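PDB 2AZ4: hypothetical protein EF2904 from Enterococcus faecalis, which is of unknown function but has a metallo-beta-lactamase fold with two bound zinc ions and may, like its relatives, act as an RNA exonuclease. Local coordinates for residues Ala5-Thr10 with Pro180-Thr185; Ile23-Ala26 with His31-Phe34; Leu147-Val152 with Arg197-Ala202; Ser159-Pro164 with Cys204-His209; Ser173-Arg178 with Ile184-Asp189. All coordinates share one frame; numbering follows the deposited sequence.

Contact 1: Ala5-Thr10 with Pro180-Thr185; sequences AKTTVT and PDHFIT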
# COMPACT_ATOMS: atom_id res chain seq x y z
N ALA A 5 23.70 -8.94 25.64
CA ALA A 5 23.11 -9.40 24.35
C ALA A 5 22.87 -8.22 23.41
O ALA A 5 22.39 -7.17 23.83
CB ALA A 5 21.82 -10.17 24.59
N LYS A 6 23.22 -8.42 22.15
CA LYS A 6 23.13 -7.37 21.15
C LYS A 6 21.76 -7.37 20.46
O LYS A 6 21.10 -8.42 20.37
CB LYS A 6 24.27 -7.52 20.14
CG LYS A 6 25.68 -7.47 20.75
CD LYS A 6 26.08 -6.05 21.22
CE LYS A 6 27.48 -6.01 21.86
NZ LYS A 6 27.43 -5.85 23.35
N THR A 7 21.32 -6.19 20.05
CA THR A 7 20.15 -6.05 19.18
C THR A 7 20.72 -5.85 17.78
O THR A 7 21.49 -4.92 17.55
CB THR A 7 19.23 -4.86 19.62
OG1 THR A 7 18.70 -5.10 20.93
CG2 THR A 7 18.07 -4.68 18.64
N THR A 8 20.40 -6.74 16.86
CA THR A 8 20.91 -6.62 15.49
C THR A 8 19.79 -6.35 14.48
O THR A 8 18.77 -7.05 14.48
CB THR A 8 21.71 -7.88 15.07
OG1 THR A 8 22.72 -8.15 16.04
CG2 THR A 8 22.41 -7.67 13.71
N VAL A 9 19.98 -5.34 13.64
CA VAL A 9 19.10 -5.01 12.53
C VAL A 9 19.77 -5.40 11.20
O VAL A 9 20.90 -4.97 10.94
CB VAL A 9 18.79 -3.49 12.49
CG1 VAL A 9 17.69 -3.18 11.51
CG2 VAL A 9 18.44 -2.93 13.87
N THR A 10 19.09 -6.19 10.38
CA THR A 10 19.63 -6.65 9.10
C THR A 10 18.73 -6.21 7.98
O THR A 10 17.52 -6.45 8.03
CB THR A 10 19.71 -8.18 8.99
OG1 THR A 10 20.38 -8.73 10.13
CG2 THR A 10 20.48 -8.59 7.72
N PRO A 180 15.22 -4.54 25.49
CA PRO A 180 15.52 -3.88 26.77
C PRO A 180 16.44 -2.64 26.72
O PRO A 180 16.29 -1.74 27.53
CB PRO A 180 16.13 -5.00 27.59
CG PRO A 180 15.45 -6.23 27.05
CD PRO A 180 15.44 -5.99 25.57
N ASP A 181 17.35 -2.56 25.76
CA ASP A 181 18.25 -1.40 25.72
C ASP A 181 18.02 -0.46 24.56
O ASP A 181 18.68 0.58 24.48
CB ASP A 181 19.71 -1.86 25.69
CG ASP A 181 20.18 -2.47 27.01
OD1 ASP A 181 19.52 -2.29 28.07
OD2 ASP A 181 21.23 -3.15 26.99
N HIS A 182 17.12 -0.82 23.63
CA HIS A 182 16.96 -0.03 22.40
C HIS A 182 15.54 0.22 21.95
O HIS A 182 14.63 -0.57 22.21
CB HIS A 182 17.75 -0.65 21.25
CG HIS A 182 19.19 -0.85 21.58
ND1 HIS A 182 20.12 0.16 21.50
CD2 HIS A 182 19.86 -1.94 22.04
CE1 HIS A 182 21.30 -0.30 21.87
NE2 HIS A 182 21.17 -1.57 22.20
N PHE A 183 15.39 1.33 21.24
CA PHE A 183 14.12 1.80 20.72
C PHE A 183 14.37 2.23 19.29
O PHE A 183 15.11 3.19 19.04
CB PHE A 183 13.62 2.99 21.56
CG PHE A 183 12.43 3.73 20.96
CD1 PHE A 183 11.43 3.04 20.27
CD2 PHE A 183 12.30 5.10 21.12
CE1 PHE A 183 10.34 3.71 19.71
CE2 PHE A 183 11.21 5.79 20.58
CZ PHE A 183 10.22 5.10 19.88
N ILE A 184 13.77 1.50 18.35
CA ILE A 184 13.90 1.80 16.93
C ILE A 184 12.51 1.88 16.26
O ILE A 184 11.53 1.43 16.82
CB ILE A 184 14.85 0.82 16.22
CG1 ILE A 184 14.23 -0.58 16.13
CG2 ILE A 184 16.22 0.80 16.93
CD1 ILE A 184 15.06 -1.53 15.30
N THR A 185 12.45 2.49 15.09
CA THR A 185 11.18 2.84 14.48
C THR A 185 11.23 2.60 12.99
O THR A 185 12.20 2.99 12.34
CB THR A 185 10.85 4.33 14.75
OG1 THR A 185 10.79 4.56 16.16
CG2 THR A 185 9.52 4.70 14.12
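Val9 and Ile184 reach for each other from two sheets of the metallo-beta-lactamase sandwich, and their methyls meet tip to tip, Val9 CG2 lying 3.9 Å from Ile184 CD1. Strand 7-13 belongs to one sheet and strand 182-186 to the other, so this is packing between layers, with the paired CA atoms of Val9 and Ile184 9.6 Å apart. Ile184 spans that gap by placing CG1 between its own backbone N and carbonyl carbon (chi1 69°) and then stretching on to CD1 with chi2 close to trans. Val9 answers with the methyl that stands opposite its carbonyl carbon, while CG1 takes the place across from N (chi1 -170°). Around this pair, Val25 and Met214 add apolar surface from the two sheets.

Nearer the start of both strands the layers come closer, and Thr7 faces His182 with a CA separation of 7.5 Å. Here the side chains slide past one another in opposite directions instead of meeting end-on. The imidazole turns CD2 to the threonine, 3.8 Å from Thr7 CB, and the hydroxyl approaches the ring obliquely. Neither polar group depends on the other: Thr7 OG1 is hydrogen-bonded to the hydroxyl of Thr179, and His182 ND1 to the carboxylate of Glu211. Those bonds probably fix the hydroxyl and the ring, whose closest approach is Thr7 OG1 to His182 CD2 at 3.5 Å.

Contact 2: Ile23-Ala26 with His31-Phe34; sequences IEVA and HIFF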
# COMPACT_ATOMS: atom_id res chain seq x y z
N ILE A 23 13.28 -6.30 6.59
CA ILE A 23 14.24 -6.01 7.61
C ILE A 23 13.98 -6.98 8.74
O ILE A 23 12.83 -7.30 9.03
CB ILE A 23 14.11 -4.53 8.09
CG1 ILE A 23 14.50 -3.58 6.93
CG2 ILE A 23 14.90 -4.27 9.34
CD1 ILE A 23 14.01 -2.14 7.11
N GLU A 24 15.07 -7.44 9.34
CA GLU A 24 15.06 -8.27 10.52
C GLU A 24 15.59 -7.52 11.72
O GLU A 24 16.59 -6.80 11.63
CB GLU A 24 15.91 -9.52 10.31
CG GLU A 24 15.96 -10.43 11.52
CD GLU A 24 16.85 -11.64 11.31
OE1 GLU A 24 17.43 -11.78 10.22
OE2 GLU A 24 16.98 -12.46 12.25
N VAL A 25 14.90 -7.68 12.84
CA VAL A 25 15.37 -7.19 14.12
C VAL A 25 15.46 -8.41 15.02
O VAL A 25 14.47 -9.11 15.21
CB VAL A 25 14.46 -6.11 14.74
CG1 VAL A 25 15.02 -5.66 16.10
CG2 VAL A 25 14.37 -4.89 13.81
N ALA A 26 16.66 -8.66 15.54
CA ALA A 26 16.91 -9.84 16.38
C ALA A 26 17.53 -9.48 17.74
O ALA A 26 18.39 -8.60 17.83
CB ALA A 26 17.80 -10.82 15.66
N HIS A 31 13.31 -13.01 16.92
CA HIS A 31 13.48 -12.08 15.82
C HIS A 31 12.17 -11.77 15.12
O HIS A 31 11.25 -12.59 15.11
CB HIS A 31 14.61 -12.52 14.84
CG HIS A 31 14.39 -13.82 14.12
ND1 HIS A 31 13.36 -14.70 14.43
CD2 HIS A 31 15.08 -14.40 13.11
CE1 HIS A 31 13.43 -15.75 13.63
NE2 HIS A 31 14.46 -15.59 12.81
N ILE A 32 12.09 -10.56 14.59
CA ILE A 32 10.94 -10.09 13.83
C ILE A 32 11.39 -9.64 12.44
O ILE A 32 12.56 -9.33 12.23
CB ILE A 32 10.18 -8.94 14.53
CG1 ILE A 32 11.06 -7.69 14.66
CG2 ILE A 32 9.65 -9.43 15.86
CD1 ILE A 32 10.34 -6.44 15.18
N PHE A 33 10.45 -9.66 11.50
CA PHE A 33 10.70 -9.25 10.13
C PHE A 33 9.56 -8.35 9.71
O PHE A 33 8.44 -8.49 10.24
CB PHE A 33 10.76 -10.46 9.17
CG PHE A 33 11.88 -11.47 9.46
CD1 PHE A 33 13.02 -11.52 8.66
CD2 PHE A 33 11.76 -12.39 10.49
CE1 PHE A 33 14.05 -12.46 8.93
CE2 PHE A 33 12.80 -13.33 10.76
CZ PHE A 33 13.92 -13.36 9.97
N PHE A 34 9.83 -7.46 8.76
CA PHE A 34 8.87 -6.52 8.17
C PHE A 34 9.54 -5.84 6.98
O PHE A 34 10.74 -5.59 7.02
CB PHE A 34 8.43 -5.44 9.18
CG PHE A 34 9.58 -4.76 9.90
CD1 PHE A 34 10.06 -5.26 11.11
CD2 PHE A 34 10.18 -3.62 9.36
CE1 PHE A 34 11.12 -4.66 11.76
CE2 PHE A 34 11.24 -3.00 10.02
CZ PHE A 34 11.72 -3.52 11.21
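The beta hairpin of strands 22-27 and 30-34 pairs Ile23 with Phe34 and Val25 with Ile32 as hydrogen-bonded antiparallel pairs, in the sheet that also holds strands 7-13 and 85-89. Both pairs are closed by two backbone bonds each, the shortest running from Ile23 N to Phe34 O at 2.7 Å. Glu24 and Phe33 lie between them, and Ala26 and His31 beyond Val25-Ile32, as non-hydrogen-bonded pairs.

The faces of the sheet differ sharply. On one, Phe34 CG sits between its backbone N and carbonyl carbon (chi1 49°), which swings the ring back over the neighbouring strand. The far end of the ring then meets both neighbours: CZ is 3.8 Å from Ile23 CG2, and CE1 is 3.8 Å from Val25 CG2, which comes in near the ring plane. Ile23 O lies over one face of the same ring, toward its rim. Beside them Val25 CB touches Ile32 CG1. Leu175 and Ile177 of the second sheet pack onto this side.

On the other face Glu24 runs fully extended alongside Phe33. Its CG lies over the phenyl face as a CH-pi contact, 4.1 Å from the Phe33 ring centroid, and the carboxylate is turned only 26° from the ring plane. Phe33 CE2 in turn sits above one face of the His31 imidazole.

Glu24 OE1 is hydrogen-bonded to His12 NE2. That bond gives the buried carboxylate a partner, and the acid would be expected to favour a protonated His12.

Contact 3: Leu147-Val152 with Arg197-Ala202; sequences LNKNDV and REETLA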
# COMPACT_ATOMS: atom_id res chain seq x y z
N LEU A 147 -4.95 -6.70 14.25
CA LEU A 147 -4.75 -5.98 15.51
C LEU A 147 -5.45 -4.61 15.49
O LEU A 147 -5.87 -4.14 14.43
CB LEU A 147 -3.25 -5.75 15.76
CG LEU A 147 -2.37 -7.00 15.86
CD1 LEU A 147 -0.90 -6.57 16.00
CD2 LEU A 147 -2.83 -7.92 17.05
N ASN A 148 -5.59 -4.02 16.67
CA ASN A 148 -6.17 -2.72 16.86
C ASN A 148 -5.07 -1.67 16.90
O ASN A 148 -3.90 -1.97 17.12
CB ASN A 148 -6.98 -2.69 18.19
CG ASN A 148 -8.08 -3.74 18.22
OD1 ASN A 148 -8.17 -4.55 19.15
ND2 ASN A 148 -8.92 -3.72 17.20
N LYS A 149 -5.43 -0.42 16.67
CA LYS A 149 -4.44 0.63 16.72
C LYS A 149 -3.69 0.65 18.06
O LYS A 149 -4.28 0.48 19.14
CB LYS A 149 -5.11 1.96 16.42
CG LYS A 149 -5.70 2.02 15.01
CD LYS A 149 -6.68 3.18 14.92
CE LYS A 149 -6.84 3.63 13.49
NZ LYS A 149 -7.89 4.67 13.45
N ASN A 150 -2.38 0.84 17.96
CA ASN A 150 -1.46 0.95 19.10
C ASN A 150 -1.33 -0.33 19.94
O ASN A 150 -0.85 -0.26 21.08
CB ASN A 150 -1.80 2.16 19.98
CG ASN A 150 -1.98 3.44 19.17
OD1 ASN A 150 -1.07 3.90 18.49
ND2 ASN A 150 -3.15 4.02 19.25
N ASP A 151 -1.73 -1.48 19.40
CA ASP A 151 -1.51 -2.76 20.13
C ASP A 151 -0.03 -3.03 20.22
O ASP A 151 0.73 -2.66 19.31
CB ASP A 151 -2.19 -3.94 19.42
CG ASP A 151 -3.71 -4.00 19.63
OD1 ASP A 151 -4.25 -3.29 20.51
OD2 ASP A 151 -4.36 -4.77 18.89
N VAL A 152 0.38 -3.70 21.30
CA VAL A 152 1.75 -4.08 21.53
C VAL A 152 1.81 -5.62 21.50
O VAL A 152 1.05 -6.32 22.19
CB VAL A 152 2.29 -3.52 22.89
CG1 VAL A 152 3.73 -3.99 23.17
CG2 VAL A 152 2.22 -1.99 22.91
N ARG A 197 -4.21 13.24 8.85
CA ARG A 197 -2.85 13.76 9.09
C ARG A 197 -2.42 13.64 10.57
O ARG A 197 -1.23 13.43 10.89
CB ARG A 197 -2.72 15.19 8.53
CG ARG A 197 -2.49 16.32 9.51
CD ARG A 197 -2.40 17.67 8.79
NE ARG A 197 -1.43 18.56 9.42
CZ ARG A 197 -0.25 18.89 8.90
NH1 ARG A 197 0.56 19.71 9.56
NH2 ARG A 197 0.13 18.43 7.69
N GLU A 198 -3.39 13.71 11.47
CA GLU A 198 -3.14 13.64 12.90
C GLU A 198 -2.63 12.27 13.35
O GLU A 198 -1.94 12.19 14.36
CB GLU A 198 -4.41 14.01 13.68
CG GLU A 198 -4.89 15.45 13.50
CD GLU A 198 -5.37 15.79 12.08
OE1 GLU A 198 -6.00 14.92 11.39
OE2 GLU A 198 -5.14 16.94 11.65
N GLU A 199 -2.94 11.20 12.61
CA GLU A 199 -2.35 9.89 12.96
C GLU A 199 -0.85 9.88 12.72
O GLU A 199 -0.12 9.30 13.50
CB GLU A 199 -2.94 8.72 12.17
CG GLU A 199 -4.41 8.50 12.30
CD GLU A 199 -4.86 7.31 11.44
OE1 GLU A 199 -4.30 7.11 10.33
OE2 GLU A 199 -5.75 6.57 11.88
N THR A 200 -0.41 10.51 11.63
CA THR A 200 1.03 10.64 11.36
C THR A 200 1.66 11.52 12.46
O THR A 200 2.70 11.17 13.02
CB THR A 200 1.34 11.18 9.95
OG1 THR A 200 0.94 10.22 8.96
CG2 THR A 200 2.86 11.45 9.76
N LEU A 201 1.02 12.64 12.77
CA LEU A 201 1.49 13.51 13.86
C LEU A 201 1.62 12.77 15.19
O LEU A 201 2.65 12.88 15.85
CB LEU A 201 0.59 14.73 14.03
CG LEU A 201 0.64 15.73 12.87
CD1 LEU A 201 -0.23 16.95 13.21
CD2 LEU A 201 2.08 16.17 12.57
N ALA A 202 0.57 12.03 15.58
CA ALA A 202 0.60 11.22 16.79
C ALA A 202 1.70 10.17 16.75
O ALA A 202 2.30 9.86 17.79
CB ALA A 202 -0.75 10.57 17.04
O HOH W 1 -6.31 6.92 14.46
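Lys149 and Glu199 cross at about a right angle, the ammonium end of one arriving at a single carboxylate oxygen of the other. Both chains are extended beyond CG, and these two long arms bridge main chains that stay 10.2 Å apart at the CA atoms of Lys149 and Glu199. Each leaves the backbone with CG opposite the carbonyl carbon (chi1 -63° for Lys149). Lys149 NZ stands 3.3 Å from Glu199 OE2, a salt bridge whose hydrogen bond is weak. A water bridges the same two atoms: it accepts from Lys149 NZ at 2.9 Å and donates to Glu199 OE2 at 2.7 Å, so the same oxygen is reached both directly and through solvent.

Lys149 occupies the second position of a type II beta turn, Asn148 to Asp151, which carries the chain from strand 145-147 of one sheet of the metallo-beta-lactamase sandwich to strand 152-155 of the other. Asn150, third in the turn, has the positive phi this turn type requires. The turn is tied twice: Asp151 N bonds to Asn148 O, and Asn148 N bonds to Asp151 OD2 at 2.6 Å, the N-H coming from above the carboxylate plane, 55° out of it.

Glu199 projects from the first turn of helix 197-207 and also touches Pro164 on the end of strand 158-164. Its side chain lies about 8 Å from that of the zinc ligand His167.

Contact 4: Ser159-Pro164 with Cys204-His209; sequences SVEIVP and CEKAKH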
# COMPACT_ATOMS: atom_id res chain seq x y z
N SER A 159 9.45 -6.02 21.93
CA SER A 159 8.11 -5.45 22.03
C SER A 159 7.83 -4.56 20.81
O SER A 159 8.66 -3.71 20.44
CB SER A 159 8.00 -4.67 23.34
OG SER A 159 7.11 -3.59 23.21
N VAL A 160 6.71 -4.80 20.14
CA VAL A 160 6.41 -4.10 18.90
C VAL A 160 5.06 -3.43 19.05
O VAL A 160 4.05 -4.10 19.31
CB VAL A 160 6.39 -5.05 17.66
CG1 VAL A 160 6.14 -4.26 16.36
CG2 VAL A 160 7.67 -5.87 17.57
N GLU A 161 5.04 -2.12 18.91
CA GLU A 161 3.80 -1.37 18.90
C GLU A 161 3.43 -1.02 17.46
O GLU A 161 4.24 -0.46 16.71
CB GLU A 161 3.91 -0.08 19.72
CG GLU A 161 2.52 0.59 19.96
CD GLU A 161 2.59 1.79 20.90
OE1 GLU A 161 3.58 1.88 21.65
OE2 GLU A 161 1.64 2.63 20.89
N ILE A 162 2.18 -1.34 17.09
CA ILE A 162 1.71 -1.08 15.73
C ILE A 162 0.85 0.18 15.71
O ILE A 162 -0.23 0.25 16.29
CB ILE A 162 1.01 -2.32 15.11
CG1 ILE A 162 0.64 -2.07 13.65
CG2 ILE A 162 -0.18 -2.76 15.95
CD1 ILE A 162 0.50 -3.36 12.83
N VAL A 163 1.34 1.20 15.04
CA VAL A 163 0.79 2.53 15.22
C VAL A 163 0.25 2.98 13.88
O VAL A 163 0.98 2.92 12.92
CB VAL A 163 1.93 3.51 15.66
CG1 VAL A 163 1.42 4.95 15.77
CG2 VAL A 163 2.56 3.06 17.02
N PRO A 164 -1.01 3.47 13.83
CA PRO A 164 -1.62 3.92 12.58
C PRO A 164 -0.94 5.16 12.04
O PRO A 164 -0.54 6.07 12.81
CB PRO A 164 -3.07 4.24 12.98
CG PRO A 164 -2.96 4.60 14.46
CD PRO A 164 -1.94 3.62 14.97
N CYS A 204 4.66 10.53 15.15
CA CYS A 204 5.92 11.26 15.35
C CYS A 204 6.18 11.51 16.85
O CYS A 204 7.32 11.37 17.32
CB CYS A 204 5.87 12.58 14.59
SG CYS A 204 5.99 12.45 12.82
N GLU A 205 5.13 11.85 17.58
CA GLU A 205 5.20 12.04 19.04
C GLU A 205 5.58 10.76 19.79
O GLU A 205 6.33 10.81 20.78
CB GLU A 205 3.89 12.58 19.58
CG GLU A 205 3.85 12.78 21.11
CD GLU A 205 4.99 13.69 21.61
OE1 GLU A 205 4.92 14.92 21.36
OE2 GLU A 205 5.97 13.17 22.23
N LYS A 206 5.03 9.64 19.35
CA LYS A 206 5.39 8.35 19.94
C LYS A 206 6.82 7.97 19.55
O LYS A 206 7.53 7.30 20.30
CB LYS A 206 4.42 7.27 19.46
CG LYS A 206 3.05 7.34 20.10
CD LYS A 206 2.23 6.08 19.72
CE LYS A 206 1.08 5.85 20.67
NZ LYS A 206 1.47 5.06 21.88
N ALA A 207 7.24 8.42 18.36
CA ALA A 207 8.55 8.05 17.82
C ALA A 207 9.67 8.99 18.30
O ALA A 207 10.84 8.73 18.04
CB ALA A 207 8.52 8.01 16.30
N LYS A 208 9.29 10.08 18.97
CA LYS A 208 10.25 11.10 19.41
C LYS A 208 11.53 10.47 19.97
O LYS A 208 11.45 9.60 20.82
CB LYS A 208 9.59 11.97 20.50
CG LYS A 208 10.30 13.29 20.77
CD LYS A 208 9.67 14.44 20.00
CE LYS A 208 10.62 15.63 19.97
NZ LYS A 208 10.11 16.74 19.12
N HIS A 209 12.69 10.90 19.49
CA HIS A 209 14.00 10.53 20.09
C HIS A 209 14.38 9.06 19.87
O HIS A 209 15.24 8.51 20.59
CB HIS A 209 14.03 10.87 21.59
CG HIS A 209 13.80 12.32 21.89
ND1 HIS A 209 13.09 12.75 23.00
CD2 HIS A 209 14.21 13.44 21.25
CE1 HIS A 209 13.06 14.07 23.01
NE2 HIS A 209 13.75 14.52 21.97
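Lys206 reaches from the last turn of helix 197-207 to Glu161 and Val163, over the sheet on which the helix packs in this metallo-beta-lactamase fold. CB points toward strand 158-164, and CG follows, set opposite the carbonyl carbon. CD is the first atom to touch, and it meets both partners, 4.1 Å from Val163 CG2 and 3.7 Å from Glu161 OE2; Leu176 and Asn150 also pack on this side chain. CE then closes to 3.3 Å from Glu161 OE2. The last torsion bends the chain (chi4 -86°), and NZ ends 2.6 Å from Glu161 OE2 in a short salt bridge with a hydrogen bond.

Glu161 comes up extended from the strand and meets the lysine at about a right angle. It offers the syn lone pair of OE2, the one on the side of its other oxygen, yet OE1 remains 3.8 Å from Lys206 NZ, so one oxygen does the gripping. The lysine therefore works in two ways: its CD rests loosely on the Val163 methyls, while its tip brings a positive charge that should stabilise the ionised Glu161 at the partly exposed border between helix and sheet.

Contact 5: Ser173-Arg178 with Ile184-Asp189; sequences SALLIR and ITYTGD. With ZN (zinc ion), chain C; ZN (zinc ion), chain D.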
# COMPACT_ATOMS: atom_id res chain seq x y z
N SER A 173 0.23 1.35 8.86
CA SER A 173 0.85 1.50 10.17
C SER A 173 2.37 1.65 10.09
O SER A 173 2.98 1.42 9.03
CB SER A 173 0.51 0.31 11.05
OG SER A 173 1.09 -0.87 10.51
N ALA A 174 2.94 2.08 11.22
CA ALA A 174 4.38 2.13 11.48
C ALA A 174 4.64 1.24 12.70
O ALA A 174 3.71 0.86 13.43
CB ALA A 174 4.80 3.57 11.77
N LEU A 175 5.90 0.88 12.91
CA LEU A 175 6.22 -0.02 14.02
C LEU A 175 7.16 0.70 14.96
O LEU A 175 8.13 1.33 14.50
CB LEU A 175 6.86 -1.32 13.50
CG LEU A 175 6.14 -2.10 12.38
CD1 LEU A 175 6.97 -3.31 12.02
CD2 LEU A 175 4.71 -2.55 12.82
N LEU A 176 6.87 0.63 16.26
CA LEU A 176 7.80 1.11 17.27
C LEU A 176 8.31 -0.14 17.95
O LEU A 176 7.54 -0.90 18.54
CB LEU A 176 7.13 2.01 18.30
CG LEU A 176 6.43 3.30 17.87
CD1 LEU A 176 5.98 3.98 19.13
CD2 LEU A 176 7.34 4.19 17.12
N ILE A 177 9.62 -0.35 17.86
CA ILE A 177 10.23 -1.62 18.28
C ILE A 177 11.17 -1.44 19.48
O ILE A 177 12.10 -0.66 19.42
CB ILE A 177 10.98 -2.25 17.07
CG1 ILE A 177 9.99 -2.53 15.94
CG2 ILE A 177 11.72 -3.56 17.47
CD1 ILE A 177 10.60 -2.38 14.52
N ARG A 178 10.91 -2.17 20.56
CA ARG A 178 11.79 -2.08 21.71
C ARG A 178 12.38 -3.42 22.11
O ARG A 178 11.67 -4.43 22.15
CB ARG A 178 11.07 -1.42 22.89
CG ARG A 178 10.82 0.06 22.65
CD ARG A 178 10.10 0.66 23.81
NE ARG A 178 9.04 1.57 23.40
CZ ARG A 178 9.15 2.90 23.34
NH1 ARG A 178 10.30 3.50 23.66
NH2 ARG A 178 8.11 3.62 22.95
N ILE A 184 13.77 1.50 18.35
CA ILE A 184 13.90 1.80 16.93
C ILE A 184 12.51 1.88 16.26
O ILE A 184 11.53 1.43 16.82
CB ILE A 184 14.85 0.82 16.22
CG1 ILE A 184 14.23 -0.58 16.13
CG2 ILE A 184 16.22 0.80 16.93
CD1 ILE A 184 15.06 -1.53 15.30
N THR A 185 12.45 2.49 15.09
CA THR A 185 11.18 2.84 14.48
C THR A 185 11.23 2.60 12.99
O THR A 185 12.20 2.99 12.34
CB THR A 185 10.85 4.33 14.75
OG1 THR A 185 10.79 4.56 16.16
CG2 THR A 185 9.52 4.70 14.12
N TYR A 186 10.18 1.96 12.46
CA TYR A 186 10.02 1.70 11.05
C TYR A 186 8.77 2.46 10.60
O TYR A 186 7.70 2.20 11.12
CB TYR A 186 9.82 0.21 10.83
CG TYR A 186 9.44 -0.16 9.41
CD1 TYR A 186 10.25 0.22 8.33
CD2 TYR A 186 8.25 -0.84 9.14
CE1 TYR A 186 9.90 -0.12 7.01
CE2 TYR A 186 7.89 -1.18 7.84
CZ TYR A 186 8.72 -0.82 6.78
OH TYR A 186 8.37 -1.17 5.50
N THR A 187 8.91 3.40 9.67
CA THR A 187 7.78 4.28 9.34
C THR A 187 6.70 3.62 8.50
O THR A 187 5.55 4.06 8.51
CB THR A 187 8.23 5.58 8.58
OG1 THR A 187 8.87 5.22 7.34
CG2 THR A 187 9.16 6.41 9.42
N GLY A 188 7.08 2.58 7.77
CA GLY A 188 6.26 2.07 6.68
C GLY A 188 6.19 3.17 5.65
O GLY A 188 7.14 3.98 5.54
N ASP A 189 5.10 3.21 4.90
CA ASP A 189 4.80 4.32 4.00
C ASP A 189 3.86 5.29 4.71
O ASP A 189 2.97 4.84 5.43
CB ASP A 189 4.07 3.80 2.77
CG ASP A 189 4.97 3.07 1.82
OD1 ASP A 189 6.19 2.91 2.07
OD2 ASP A 189 4.45 2.65 0.78
ZN ZN C . 2.22 2.10 0.09
ZN ZN D . 5.57 1.28 -0.60
O HOH W 2 2.58 2.28 6.29
O HOH W 3 2.70 3.22 -1.74
O HOH W 4 3.43 0.82 -1.41
O HOH W 5 5.34 2.86 -2.31
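Leu175 with Tyr186, and Ile177 with Ile184, carry the backbone pairing of this antiparallel hairpin. Each pair is joined by two nearly straight hydrogen bonds, such as Leu175 N to Tyr186 O at 2.9 Å. Between them lies the non-hydrogen-bonded pair Leu176 and Thr185, where the Thr185 CA hydrogen points to Leu175 O.

Apolar packing follows the two faces. Leu175 and Tyr186 run side by side, CD1 of the leucine 4.0 Å from CD2 of the tyrosine, and next to them Ile177 CB rests on Ile184 CG1. Tyr186, with CG opposite its backbone N, sends its hydroxyl to a hydrogen bond with Asp35. Gly188 N lies over the centre of the Tyr186 ring, 3.7 Å above it. On the other face Leu176 CD2 lies 3.7 Å from Thr185 CG2, beside the threonine hydroxyl, which is bonded to Thr210.

Polar links take over where the strand ends. Gly188 has positive phi, and a side chain there would run into Ser173 O. Thr187 OG1 bonds to Gly188 O. A water donates to Ser173 O and, at 2.7 Å, to Asp189 O, tying the loop back to strand 173-179.

Metal coordination comes last. Asp189 OD2 binds the zinc of chain C at 2.4 Å and that of chain D at 2.2 Å, and a water bridges both. His92, His94 and His167 complete the protein ligands of the chain C zinc, Asp96, His97 and His404 those of the chain D zinc. Such a bridging aspartate is characteristic of dinuclear hydrolases of this fold such as glyoxalase II and the RNase J-like nucleases.

In the fold
From the N terminus, strand 7-13 opens contact 1, which closes a long loop at 180-185 and joins the two sheets of the sandwich. Contact 2, the hairpin of strands 22-27 and 30-34, is nested inside it. Contacts 3 and 4 open within that loop, at 147-152 and 159-164, and close beyond it on helix 197-207; each therefore crosses contact 1, and they cross each other, tying helix 197-207 to the 148-151 turn and to strand 158-164 of the second sheet. Contact 5 is a hairpin nested inside both, sharing Ile184 and Thr185 with contact 1. Phe34 of contact 2 packs on Leu175 and Tyr186 of contact 5, and the loop after strand 182-186 leads to the zinc ions.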